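Local structure of TonB-dependent siderophore receptor (5NEC) at residues K41-P46 and T50-T55; F96-D101 and G583-A588; Q345-G350 and A434-D439. The protein probably imports iron-loaded siderophores across the outer membrane of Pseudomonas aeruginosa, drawing on energy delivered through TonB. All coordinates share one frame; numbering follows the deposited sequence.

Contact 1 of 3, residues K41-P46 and T50-T55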
ATOM      1  N   LYS A  41     -12.691  10.469 -11.950  1.00 99.03           N
ATOM      2  CA  LYS A  41     -13.079  10.883 -13.322  1.00 97.25           C
ATOM      3  C   LYS A  41     -11.970  11.706 -13.999  1.00 96.83           C
ATOM      4  O   LYS A  41     -12.209  12.778 -14.589  1.00 94.40           O
ATOM      5  CB  LYS A  41     -14.427  11.625 -13.323  1.00 94.69           C
ATOM      6  CG  LYS A  41     -15.521  10.827 -12.608  1.00 93.33           C
ATOM      7  CD  LYS A  41     -16.885  11.490 -12.701  1.00 93.15           C
ATOM      8  CE  LYS A  41     -17.718  11.332 -11.435  1.00 93.39           C
ATOM      9  NZ  LYS A  41     -18.067   9.914 -11.156  1.00 94.35           N
ATOM     10  N   LYS A  42     -10.747  11.194 -13.862  1.00 98.04           N
ATOM     11  CA  LYS A  42      -9.596  11.532 -14.696  1.00 98.95           C
ATOM     12  C   LYS A  42      -9.397  10.399 -15.719  1.00101.51           C
ATOM     13  O   LYS A  42      -8.711  10.602 -16.711  1.00100.49           O
ATOM     14  CB  LYS A  42      -8.326  11.699 -13.819  1.00 98.08           C
ATOM     15  CG  LYS A  42      -7.596  13.047 -13.936  1.00 98.85           C
ATOM     16  CD  LYS A  42      -7.003  13.500 -12.595  1.00 98.35           C
ATOM     17  CE  LYS A  42      -8.042  14.170 -11.704  1.00 99.82           C
ATOM     18  NZ  LYS A  42      -7.842  13.868 -10.251  1.00101.84           N
ATOM     19  N   TYR A  43      -9.974   9.223 -15.452  1.00102.94           N
ATOM     20  CA  TYR A  43     -10.113   8.156 -16.442  1.00104.27           C
ATOM     21  C   TYR A  43     -11.254   8.525 -17.363  1.00104.17           C
ATOM     22  O   TYR A  43     -12.345   8.859 -16.909  1.00103.92           O
ATOM     23  CB  TYR A  43     -10.463   6.814 -15.814  1.00106.34           C
ATOM     24  CG  TYR A  43      -9.322   6.120 -15.128  1.00108.93           C
ATOM     25  CD1 TYR A  43      -8.730   6.669 -13.979  1.00109.45           C
ATOM     26  CD2 TYR A  43      -8.849   4.893 -15.599  1.00110.14           C
ATOM     27  CE1 TYR A  43      -7.686   6.024 -13.335  1.00107.36           C
ATOM     28  CE2 TYR A  43      -7.815   4.237 -14.955  1.00109.92           C
ATOM     29  CZ  TYR A  43      -7.240   4.806 -13.829  1.00107.45           C
ATOM     30  OH  TYR A  43      -6.208   4.151 -13.215  1.00108.26           O
ATOM     31  N   THR A  44     -10.992   8.410 -18.663  1.00103.90           N
ATOM     32  CA  THR A  44     -11.913   8.831 -19.721  1.00 99.10           C
ATOM     33  C   THR A  44     -12.495   7.629 -20.520  1.00 95.56           C
ATOM     34  O   THR A  44     -12.881   7.799 -21.693  1.00100.51           O
ATOM     35  CB  THR A  44     -11.177   9.847 -20.641  1.00 98.48           C
ATOM     36  OG1 THR A  44      -9.979   9.259 -21.166  1.00 93.15           O
ATOM     37  CG2 THR A  44     -10.797  11.136 -19.862  1.00 98.07           C
ATOM     38  N   ALA A  45     -12.600   6.455 -19.867  1.00 88.65           N
ATOM     39  CA  ALA A  45     -12.985   5.175 -20.509  1.00 84.31           C
ATOM     40  C   ALA A  45     -13.072   4.026 -19.486  1.00 79.99           C
ATOM     41  O   ALA A  45     -12.368   4.062 -18.478  1.00 78.19           O
ATOM     42  CB  ALA A  45     -11.981   4.796 -21.598  1.00 84.40           C
ATOM     43  N   PRO A  46     -13.907   2.990 -19.754  1.00 75.94           N
ATOM     44  CA  PRO A  46     -13.914   1.790 -18.878  1.00 72.42           C
ATOM     45  C   PRO A  46     -12.579   1.020 -18.884  1.00 70.30           C
ATOM     46  O   PRO A  46     -11.753   1.227 -19.778  1.00 68.65           O
ATOM     47  CB  PRO A  46     -15.046   0.915 -19.456  1.00 72.68           C
ATOM     48  CG  PRO A  46     -15.284   1.427 -20.840  1.00 73.32           C
ATOM     49  CD  PRO A  46     -14.888   2.881 -20.853  1.00 73.70           C
ATOM     50  N   THR A  50      -9.220   0.647 -21.430  1.00 63.28           N
ATOM     51  CA  THR A  50      -8.133   1.524 -20.983  1.00 62.20           C
ATOM     52  C   THR A  50      -6.798   0.816 -21.336  1.00 61.21           C
ATOM     53  O   THR A  50      -6.599  -0.358 -20.993  1.00 57.66           O
ATOM     54  CB  THR A  50      -8.281   1.891 -19.476  1.00 60.79           C
ATOM     55  OG1 THR A  50      -9.407   2.771 -19.325  1.00 60.52           O
ATOM     56  CG2 THR A  50      -7.037   2.583 -18.919  1.00 59.45           C
ATOM     57  N   PRO A  51      -5.887   1.521 -22.039  1.00 60.81           N
ATOM     58  CA  PRO A  51      -4.644   0.914 -22.536  1.00 61.48           C
ATOM     59  C   PRO A  51      -3.497   0.841 -21.510  1.00 61.55           C
ATOM     60  O   PRO A  51      -2.376   1.243 -21.804  1.00 59.22           O
ATOM     61  CB  PRO A  51      -4.279   1.839 -23.702  1.00 63.03           C
ATOM     62  CG  PRO A  51      -4.773   3.188 -23.251  1.00 61.68           C
ATOM     63  CD  PRO A  51      -6.039   2.911 -22.519  1.00 61.08           C
ATOM     64  N   ARG A  52      -3.786   0.316 -20.319  1.00 65.28           N
ATOM     65  CA  ARG A  52      -2.833   0.227 -19.208  1.00 66.49           C
ATOM     66  C   ARG A  52      -3.235  -0.946 -18.308  1.00 65.73           C
ATOM     67  O   ARG A  52      -4.409  -1.316 -18.239  1.00 61.25           O
ATOM     68  CB  ARG A  52      -2.833   1.527 -18.386  1.00 69.84           C
ATOM     69  CG  ARG A  52      -2.344   2.763 -19.158  1.00 74.41           C
ATOM     70  CD  ARG A  52      -2.300   4.061 -18.349  1.00 77.43           C
ATOM     71  NE  ARG A  52      -3.514   4.221 -17.551  1.00 81.26           N
ATOM     72  CZ  ARG A  52      -3.647   3.865 -16.268  1.00 88.67           C
ATOM     73  NH1 ARG A  52      -2.628   3.340 -15.556  1.00 90.90           N
ATOM     74  NH2 ARG A  52      -4.830   4.035 -15.680  1.00 88.59           N
ATOM     75  N   SER A  53      -2.260  -1.523 -17.611  1.00 65.17           N
ATOM     76  CA  SER A  53      -2.554  -2.551 -16.613  1.00 63.39           C
ATOM     77  C   SER A  53      -3.121  -1.914 -15.341  1.00 60.84           C
ATOM     78  O   SER A  53      -2.418  -1.188 -14.639  1.00 61.37           O
ATOM     79  CB  SER A  53      -1.300  -3.353 -16.293  1.00 63.16           C
ATOM     80  OG  SER A  53      -0.891  -4.068 -17.440  1.00 65.61           O
ATOM     81  N   VAL A  54      -4.397  -2.180 -15.056  1.00 59.00           N
ATOM     82  CA  VAL A  54      -5.054  -1.681 -13.851  1.00 55.85           C
ATOM     83  C   VAL A  54      -5.780  -2.833 -13.183  1.00 53.97           C
ATOM     84  O   VAL A  54      -6.546  -3.525 -13.838  1.00 52.99           O
ATOM     85  CB  VAL A  54      -6.073  -0.575 -14.172  1.00 56.44           C
ATOM     86  CG1 VAL A  54      -6.796  -0.124 -12.899  1.00 56.42           C
ATOM     87  CG2 VAL A  54      -5.381   0.600 -14.863  1.00 56.77           C
ATOM     88  N   THR A  55      -5.540  -3.031 -11.892  1.00 53.54           N
ATOM     89  CA  THR A  55      -6.274  -4.020 -11.101  1.00 54.08           C
ATOM     90  C   THR A  55      -6.967  -3.326  -9.939  1.00 52.62           C
ATOM     91  O   THR A  55      -6.327  -2.626  -9.152  1.00 53.97           O
ATOM     92  CB  THR A  55      -5.350  -5.122 -10.539  1.00 55.02           C
ATOM     93  OG1 THR A  55      -4.619  -5.731 -11.609  1.00 58.11           O
ATOM     94  CG2 THR A  55      -6.143  -6.187  -9.768  1.00 53.76           C
TER

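Contact 2 of 3, residues F96-D101 and G583-A588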
ATOM      1  N   PHE A  96       6.525  -1.476  -3.624  1.00 49.01           N
ATOM      2  CA  PHE A  96       7.318  -1.568  -4.854  1.00 48.96           C
ATOM      3  C   PHE A  96       6.457  -2.221  -5.929  1.00 49.85           C
ATOM      4  O   PHE A  96       5.881  -3.279  -5.700  1.00 51.16           O
ATOM      5  CB  PHE A  96       8.585  -2.407  -4.644  1.00 47.99           C
ATOM      6  CG  PHE A  96       9.654  -1.719  -3.847  1.00 46.56           C
ATOM      7  CD1 PHE A  96       9.536  -1.598  -2.455  1.00 46.32           C
ATOM      8  CD2 PHE A  96      10.788  -1.212  -4.473  1.00 46.18           C
ATOM      9  CE1 PHE A  96      10.543  -0.985  -1.708  1.00 46.82           C
ATOM     10  CE2 PHE A  96      11.784  -0.572  -3.739  1.00 45.99           C
ATOM     11  CZ  PHE A  96      11.668  -0.470  -2.354  1.00 46.61           C
ATOM     12  N   ILE A  97       6.365  -1.591  -7.094  1.00 50.25           N
ATOM     13  CA  ILE A  97       5.474  -2.043  -8.156  1.00 50.87           C
ATOM     14  C   ILE A  97       6.316  -2.177  -9.421  1.00 50.86           C
ATOM     15  O   ILE A  97       7.009  -1.226  -9.798  1.00 51.03           O
ATOM     16  CB  ILE A  97       4.302  -1.048  -8.364  1.00 51.06           C
ATOM     17  CG1 ILE A  97       3.491  -0.897  -7.063  1.00 51.02           C
ATOM     18  CG2 ILE A  97       3.411  -1.484  -9.536  1.00 50.73           C
ATOM     19  CD1 ILE A  97       2.541   0.287  -7.043  1.00 51.46           C
ATOM     20  N   ARG A  98       6.278  -3.356 -10.052  1.00 51.28           N
ATOM     21  CA  ARG A  98       7.157  -3.687 -11.181  1.00 52.84           C
ATOM     22  C   ARG A  98       8.615  -3.328 -10.893  1.00 55.98           C
ATOM     23  O   ARG A  98       9.320  -2.752 -11.744  1.00 55.68           O
ATOM     24  CB  ARG A  98       6.694  -3.012 -12.463  1.00 51.22           C
ATOM     25  CG  ARG A  98       5.376  -3.539 -12.984  1.00 51.53           C
ATOM     26  CD  ARG A  98       5.023  -2.809 -14.265  1.00 51.46           C
ATOM     27  NE  ARG A  98       3.844  -3.356 -14.924  1.00 52.31           N
ATOM     28  CZ  ARG A  98       3.276  -2.825 -16.009  1.00 52.67           C
ATOM     29  NH1 ARG A  98       3.770  -1.722 -16.573  1.00 51.35           N
ATOM     30  NH2 ARG A  98       2.200  -3.406 -16.537  1.00 53.72           N
ATOM     31  N   GLY A  99       9.020  -3.653  -9.663  1.00 57.57           N
ATOM     32  CA  GLY A  99      10.363  -3.438  -9.174  1.00 59.98           C
ATOM     33  C   GLY A  99      10.812  -2.015  -8.994  1.00 61.41           C
ATOM     34  O   GLY A  99      12.014  -1.749  -9.001  1.00 60.56           O
ATOM     35  N   PHE A 100       9.855  -1.109  -8.798  1.00 64.24           N
ATOM     36  CA  PHE A 100      10.161   0.307  -8.609  1.00 65.71           C
ATOM     37  C   PHE A 100       9.412   0.886  -7.407  1.00 65.45           C
ATOM     38  O   PHE A 100       8.250   0.573  -7.158  1.00 64.25           O
ATOM     39  CB  PHE A 100       9.864   1.097  -9.882  1.00 65.88           C
ATOM     40  CG  PHE A 100      10.792   0.774 -11.043  1.00 67.59           C
ATOM     41  CD1 PHE A 100      12.156   1.055 -10.964  1.00 67.05           C
ATOM     42  CD2 PHE A 100      10.296   0.210 -12.234  1.00 68.49           C
ATOM     43  CE1 PHE A 100      13.010   0.767 -12.031  1.00 67.77           C
ATOM     44  CE2 PHE A 100      11.141  -0.072 -13.301  1.00 68.06           C
ATOM     45  CZ  PHE A 100      12.502   0.201 -13.195  1.00 68.25           C
ATOM     46  N   ASP A 101      10.116   1.744  -6.681  1.00 67.87           N
ATOM     47  CA  ASP A 101       9.664   2.333  -5.430  1.00 68.58           C
ATOM     48  C   ASP A 101       8.475   3.265  -5.673  1.00 68.73           C
ATOM     49  O   ASP A 101       8.562   4.145  -6.524  1.00 70.40           O
ATOM     50  CB  ASP A 101      10.837   3.118  -4.833  1.00 69.58           C
ATOM     51  CG  ASP A 101      10.569   3.626  -3.435  1.00 72.31           C
ATOM     52  OD1 ASP A 101       9.391   3.802  -3.018  1.00 74.51           O
ATOM     53  OD2 ASP A 101      11.580   3.863  -2.733  1.00 76.63           O
ATOM     54  N   GLY A 583       8.572  -7.605 -18.286  1.00 55.96           N
ATOM     55  CA  GLY A 583       7.618  -8.437 -17.589  1.00 54.52           C
ATOM     56  C   GLY A 583       6.366  -8.861 -18.311  1.00 53.70           C
ATOM     57  O   GLY A 583       6.059  -8.390 -19.402  1.00 52.97           O
ATOM     58  N   VAL A 584       5.658  -9.781 -17.656  1.00 52.81           N
ATOM     59  CA  VAL A 584       4.406 -10.343 -18.124  1.00 53.80           C
ATOM     60  C   VAL A 584       3.428 -10.368 -16.964  1.00 53.77           C
ATOM     61  O   VAL A 584       3.788 -10.778 -15.861  1.00 52.09           O
ATOM     62  CB  VAL A 584       4.582 -11.790 -18.635  1.00 54.95           C
ATOM     63  CG1 VAL A 584       3.240 -12.373 -19.072  1.00 54.47           C
ATOM     64  CG2 VAL A 584       5.622 -11.849 -19.760  1.00 55.91           C
ATOM     65  N   GLU A 585       2.194  -9.945 -17.228  1.00 55.25           N
ATOM     66  CA  GLU A 585       1.129  -9.899 -16.230  1.00 56.08           C
ATOM     67  C   GLU A 585      -0.118 -10.564 -16.809  1.00 54.97           C
ATOM     68  O   GLU A 585      -0.507 -10.267 -17.926  1.00 53.62           O
ATOM     69  CB  GLU A 585       0.856  -8.442 -15.819  1.00 58.64           C
ATOM     70  CG  GLU A 585       1.788  -7.962 -14.698  1.00 61.29           C
ATOM     71  CD  GLU A 585       1.970  -6.437 -14.583  1.00 63.77           C
ATOM     72  OE1 GLU A 585       1.299  -5.653 -15.291  1.00 62.78           O
ATOM     73  OE2 GLU A 585       2.830  -6.011 -13.768  1.00 66.95           O
ATOM     74  N   LEU A 586      -0.721 -11.463 -16.034  1.00 54.66           N
ATOM     75  CA  LEU A 586      -1.988 -12.109 -16.367  1.00 54.97           C
ATOM     76  C   LEU A 586      -2.977 -11.862 -15.239  1.00 55.09           C
ATOM     77  O   LEU A 586      -2.595 -11.981 -14.086  1.00 55.52           O
ATOM     78  CB  LEU A 586      -1.777 -13.629 -16.525  1.00 55.75           C
ATOM     79  CG  LEU A 586      -0.675 -14.107 -17.476  1.00 55.99           C
ATOM     80  CD1 LEU A 586      -0.580 -15.632 -17.428  1.00 56.22           C
ATOM     81  CD2 LEU A 586      -0.926 -13.600 -18.885  1.00 55.15           C
ATOM     82  N   SER A 587      -4.234 -11.540 -15.555  1.00 57.71           N
ATOM     83  CA  SER A 587      -5.305 -11.395 -14.543  1.00 58.14           C
ATOM     84  C   SER A 587      -6.600 -12.097 -14.926  1.00 57.53           C
ATOM     85  O   SER A 587      -6.938 -12.219 -16.097  1.00 55.28           O
ATOM     86  CB  SER A 587      -5.668  -9.926 -14.304  1.00 59.78           C
ATOM     87  OG  SER A 587      -4.528  -9.101 -14.317  1.00 62.78           O
ATOM     88  N   ALA A 588      -7.335 -12.510 -13.904  1.00 57.24           N
ATOM     89  CA  ALA A 588      -8.678 -13.037 -14.042  1.00 59.88           C
ATOM     90  C   ALA A 588      -9.491 -12.502 -12.861  1.00 60.55           C
ATOM     91  O   ALA A 588      -9.065 -12.635 -11.714  1.00 60.71           O
ATOM     92  CB  ALA A 588      -8.653 -14.561 -14.046  1.00 60.71           C
TER

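Contact 3 of 3, residues Q345-G350 and A434-D439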
ATOM      1  N   GLN A 345      -6.775  21.235  -5.907  1.00 51.53           N
ATOM      2  CA  GLN A 345      -6.820  20.610  -7.215  1.00 54.12           C
ATOM      3  C   GLN A 345      -8.105  21.037  -7.923  1.00 52.75           C
ATOM      4  O   GLN A 345      -9.184  20.780  -7.428  1.00 53.31           O
ATOM      5  CB  GLN A 345      -6.769  19.099  -7.018  1.00 57.97           C
ATOM      6  CG  GLN A 345      -6.168  18.329  -8.170  1.00 62.38           C
ATOM      7  CD  GLN A 345      -5.800  16.889  -7.767  1.00 64.92           C
ATOM      8  OE1 GLN A 345      -5.260  16.637  -6.681  1.00 62.02           O
ATOM      9  NE2 GLN A 345      -6.066  15.942  -8.663  1.00 68.79           N
ATOM     10  N   THR A 346      -7.981  21.736  -9.043  1.00 51.36           N
ATOM     11  CA  THR A 346      -9.117  22.172  -9.834  1.00 51.58           C
ATOM     12  C   THR A 346      -9.131  21.368 -11.131  1.00 53.78           C
ATOM     13  O   THR A 346      -8.153  21.397 -11.869  1.00 53.28           O
ATOM     14  CB  THR A 346      -9.009  23.669 -10.181  1.00 50.73           C
ATOM     15  OG1 THR A 346      -8.926  24.445  -8.982  1.00 47.84           O
ATOM     16  CG2 THR A 346     -10.221  24.115 -10.958  1.00 52.51           C
ATOM     17  N   ASP A 347     -10.232  20.670 -11.415  1.00 55.39           N
ATOM     18  CA  ASP A 347     -10.356  19.833 -12.620  1.00 57.02           C
ATOM     19  C   ASP A 347     -11.541  20.230 -13.504  1.00 57.17           C
ATOM     20  O   ASP A 347     -12.599  20.616 -13.008  1.00 54.43           O
ATOM     21  CB  ASP A 347     -10.513  18.361 -12.239  1.00 59.29           C
ATOM     22  CG  ASP A 347      -9.329  17.828 -11.462  1.00 61.41           C
ATOM     23  OD1 ASP A 347      -8.183  18.041 -11.901  1.00 65.69           O
ATOM     24  OD2 ASP A 347      -9.535  17.185 -10.414  1.00 65.38           O
ATOM     25  N   LEU A 348     -11.335  20.139 -14.814  1.00 57.24           N
ATOM     26  CA  LEU A 348     -12.387  20.277 -15.813  1.00 58.51           C
ATOM     27  C   LEU A 348     -12.428  18.964 -16.600  1.00 57.42           C
ATOM     28  O   LEU A 348     -11.425  18.543 -17.159  1.00 56.21           O
ATOM     29  CB  LEU A 348     -12.087  21.450 -16.748  1.00 59.33           C
ATOM     30  CG  LEU A 348     -13.137  21.753 -17.828  1.00 62.69           C
ATOM     31  CD1 LEU A 348     -14.394  22.325 -17.167  1.00 63.73           C
ATOM     32  CD2 LEU A 348     -12.600  22.698 -18.896  1.00 62.70           C
ATOM     33  N   PHE A 349     -13.574  18.306 -16.626  1.00 57.34           N
ATOM     34  CA  PHE A 349     -13.697  17.050 -17.363  1.00 58.99           C
ATOM     35  C   PHE A 349     -15.047  16.892 -18.049  1.00 58.97           C
ATOM     36  O   PHE A 349     -16.022  17.529 -17.675  1.00 59.11           O
ATOM     37  CB  PHE A 349     -13.390  15.847 -16.449  1.00 59.11           C
ATOM     38  CG  PHE A 349     -14.269  15.744 -15.239  1.00 58.95           C
ATOM     39  CD1 PHE A 349     -13.925  16.397 -14.050  1.00 59.33           C
ATOM     40  CD2 PHE A 349     -15.428  14.966 -15.268  1.00 60.08           C
ATOM     41  CE1 PHE A 349     -14.730  16.280 -12.916  1.00 59.97           C
ATOM     42  CE2 PHE A 349     -16.241  14.844 -14.141  1.00 59.56           C
ATOM     43  CZ  PHE A 349     -15.892  15.496 -12.968  1.00 60.59           C
ATOM     44  N   GLY A 350     -15.076  16.053 -19.080  1.00 57.72           N
ATOM     45  CA  GLY A 350     -16.309  15.790 -19.824  1.00 57.13           C
ATOM     46  C   GLY A 350     -16.032  15.450 -21.268  1.00 56.60           C
ATOM     47  O   GLY A 350     -15.120  14.664 -21.543  1.00 53.65           O
ATOM     48  N   ALA A 434       1.311  21.975 -10.658  1.00 50.86           N
ATOM     49  CA  ALA A 434       1.232  21.059 -11.804  1.00 49.96           C
ATOM     50  C   ALA A 434       0.075  21.392 -12.727  1.00 50.14           C
ATOM     51  O   ALA A 434      -0.923  21.958 -12.302  1.00 50.13           O
ATOM     52  CB  ALA A 434       1.151  19.613 -11.342  1.00 49.24           C
ATOM     53  N   ILE A 435       0.233  21.025 -13.993  1.00 50.53           N
ATOM     54  CA  ILE A 435      -0.830  21.099 -14.981  1.00 51.57           C
ATOM     55  C   ILE A 435      -0.852  19.779 -15.745  1.00 51.65           C
ATOM     56  O   ILE A 435       0.192  19.198 -16.002  1.00 48.29           O
ATOM     57  CB  ILE A 435      -0.670  22.333 -15.897  1.00 53.09           C
ATOM     58  CG1 ILE A 435      -1.877  22.474 -16.830  1.00 54.68           C
ATOM     59  CG2 ILE A 435       0.611  22.278 -16.707  1.00 52.56           C
ATOM     60  CD1 ILE A 435      -1.938  23.806 -17.562  1.00 55.69           C
ATOM     61  N   TYR A 436      -2.047  19.284 -16.056  1.00 53.37           N
ATOM     62  CA  TYR A 436      -2.191  18.027 -16.788  1.00 55.12           C
ATOM     63  C   TYR A 436      -3.378  18.090 -17.759  1.00 56.02           C
ATOM     64  O   TYR A 436      -4.273  18.920 -17.616  1.00 54.80           O
ATOM     65  CB  TYR A 436      -2.326  16.846 -15.813  1.00 56.01           C
ATOM     66  CG  TYR A 436      -3.726  16.665 -15.310  1.00 58.35           C
ATOM     67  CD1 TYR A 436      -4.630  15.837 -15.994  1.00 60.47           C
ATOM     68  CD2 TYR A 436      -4.183  17.365 -14.181  1.00 59.26           C
ATOM     69  CE1 TYR A 436      -5.945  15.701 -15.563  1.00 61.53           C
ATOM     70  CE2 TYR A 436      -5.491  17.225 -13.733  1.00 60.19           C
ATOM     71  CZ  TYR A 436      -6.371  16.392 -14.433  1.00 62.67           C
ATOM     72  OH  TYR A 436      -7.671  16.231 -14.023  1.00 68.38           O
ATOM     73  N   ALA A 437      -3.365  17.201 -18.747  1.00 56.73           N
ATOM     74  CA  ALA A 437      -4.448  17.089 -19.719  1.00 56.56           C
ATOM     75  C   ALA A 437      -4.480  15.654 -20.201  1.00 57.56           C
ATOM     76  O   ALA A 437      -3.446  15.089 -20.518  1.00 58.99           O
ATOM     77  CB  ALA A 437      -4.218  18.051 -20.862  1.00 55.12           C
ATOM     78  N   PHE A 438      -5.655  15.050 -20.201  1.00 59.14           N
ATOM     79  CA  PHE A 438      -5.833  13.689 -20.677  1.00 62.28           C
ATOM     80  C   PHE A 438      -7.017  13.695 -21.659  1.00 59.20           C
ATOM     81  O   PHE A 438      -8.015  14.354 -21.398  1.00 56.23           O
ATOM     82  CB  PHE A 438      -6.059  12.740 -19.480  1.00 67.68           C
ATOM     83  CG  PHE A 438      -6.071  11.273 -19.861  1.00 76.66           C
ATOM     84  CD1 PHE A 438      -4.954  10.685 -20.483  1.00 83.35           C
ATOM     85  CD2 PHE A 438      -7.200  10.466 -19.627  1.00 81.49           C
ATOM     86  CE1 PHE A 438      -4.963   9.335 -20.860  1.00 85.40           C
ATOM     87  CE2 PHE A 438      -7.196   9.113 -19.991  1.00 83.50           C
ATOM     88  CZ  PHE A 438      -6.081   8.551 -20.607  1.00 84.17           C
ATOM     89  N   ASP A 439      -6.884  12.994 -22.788  1.00 57.68           N
ATOM     90  CA  ASP A 439      -7.956  12.880 -23.785  1.00 56.55           C
ATOM     91  C   ASP A 439      -8.030  11.473 -24.373  1.00 55.78           C
ATOM     92  O   ASP A 439      -7.018  10.925 -24.766  1.00 55.02           O
ATOM     93  CB  ASP A 439      -7.748  13.892 -24.919  1.00 55.92           C
ATOM     94  CG  ASP A 439      -8.972  14.005 -25.859  1.00 57.06           C
ATOM     95  OD1 ASP A 439     -10.053  13.525 -25.472  1.00 55.87           O
ATOM     96  OD2 ASP A 439      -8.854  14.589 -26.967  1.00 55.23           O
TER

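Contact 1 of 3, residues K41-P46 and T50-T55
T50 and P46 share the one clear hydrogen bond between K41-P46 and T50-T55. The hydroxyl OG1 of T50 donates to the carbonyl O of P46 over 2.8 Å, approaching from above the carbonyl plane, 55° out of it. T50 keeps OG1 beside its own backbone N (chi1 -70°), which turns the hydroxyl back toward the chain it has just left. The same OG1 lies 3.3 Å from O of A45, and CB of A45, a small apolar neighbour suited to this place, packs 4.0 Å from OG1 of T50. A proline suits position 46 because the bond needs only its carbonyl, not an N-H.

The second group of contacts is aromatic and polar. The phenol of Y43 reaches across to the guanidinium of R52, with OH 2.8 Å from NH2 and ring atom CE2 3.1 Å from the same nitrogen. OH and CE2 both sit at the guanidinium edge, near its plane, while the two flat groups are turned 63° apart. A bend at chi3 folds the long arginine chain round to the tyrosine.

Apolar contact is slight: CG2 of V54 stands 4.4 Å from CE2 of Y43, at the edge of the ring.

Beyond the pair, K542 of the barrel takes the carbonyl oxygens of T50 and R52, and NH1 of R52 makes a weak hydrogen bond to OG of S130. The contact therefore folds the chain back on itself through polar groups, and a positive guanidinium so near the phenol would probably polarise it and favour ionisation of its hydroxyl.

Contact 2 of 3, residues F96-D101 and G583-A588
A buried salt bridge between R98, in the hairpin turn of the plug, and E585, on barrel strand 579-589, fastens the plug to the wall that surrounds it. The turn is a type I' beta turn from I97 to F100, closed by paired backbone bonds: N of I97 to O of F100 and N of F100 to O of I97. Its two central residues, R98 and G99, both have positive phi; glycine takes such angles readily, and the arginine shares them at the tip of the hairpin, facing the barrel.

The grip is side-on and two-pronged. NE of R98 donates to OE2 of E585 over 3.1 Å, and NH2 of R98 donates to OE1 of E585 over 2.7 Å. Both bonds are nearly straight, 172° and 174° at the hydrogen, and both oxygens lie essentially in the guanidinium plane. Each oxygen is met on its syn side, but the carboxylate is twisted, its plane 32° from that of the guanidinium. R98 runs extended from CG to NE, spanning the gap to the strand, and E585 reaches inward to meet it with its chain extended beyond CG. The length of the glutamate lets its carboxylate reach the guanidinium from the strand.

Neither charge depends on one partner. NH2 of R98 also bridges to OE1 of E538, and the ring of F557 supports the arginine by a cation-pi contact, while OE1 of E585 has a weak bond from S53. A plug arginine held by two barrel glutamates is consistent with the charge cluster that locks plug to barrel in other TonB-dependent receptors.

Contact 3 of 3, residues Q345-G350 and A434-D439
D347 and Y436 meet side chain to side chain, although strand 357-379 runs between their strands, 327-354 and 426-444, and pairs with both. From CB, 4.0 Å from the hydroxyl OH of Y436, the aspartate runs to CG, which a chi1 of -61° sets beside its backbone N and which comes to 3.4 Å from OH. OD1 then accepts the hydrogen bond from OH at 2.8 Å. The phenol arrives from above the carboxylate, 68° out of its plane, whereas OD1 lies at the edge of the tyrosine ring, near the ring plane, with CE2 3.4 Å away. OD2 turns elsewhere, to a long, weak ion pair with NZ of K42 from the plug's N-terminal loop.

Y436 suits this span because its rigid ring carries a hydroxyl far enough to cross over the middle strand. With chi1 at 83° the ring stands between its own backbone N and carbonyl carbon, from where its OH extends to D347. S362, on that middle strand, hydrogen-bonds the same hydroxyl.

The buried phenol is thus satisfied by two partners, and its donated bond, with the nearby lysine, would probably help stabilise D347 as a carboxylate.

In the fold
From the N terminus, contact 1 closes a tight loop, with three residues between its segments, that leads into strand 54-57 at the edge of the plug. Contact 2 opens at the plug hairpin and closes only with strand 579-589, spanning most of the barrel. Contact 3 opens and closes within that long interval, so it is nested in contact 2, whereas contact 1 precedes both; no two cross. Contact 1 lies between the others in space: S53 packs against R98 and E585 of contact 2, and K42 and T44 against Y436 and F438 of contact 3. Contact 1 folds the N-terminal segment on itself; contact 2 joins plug hairpin to barrel, contact 3 two barrel strands.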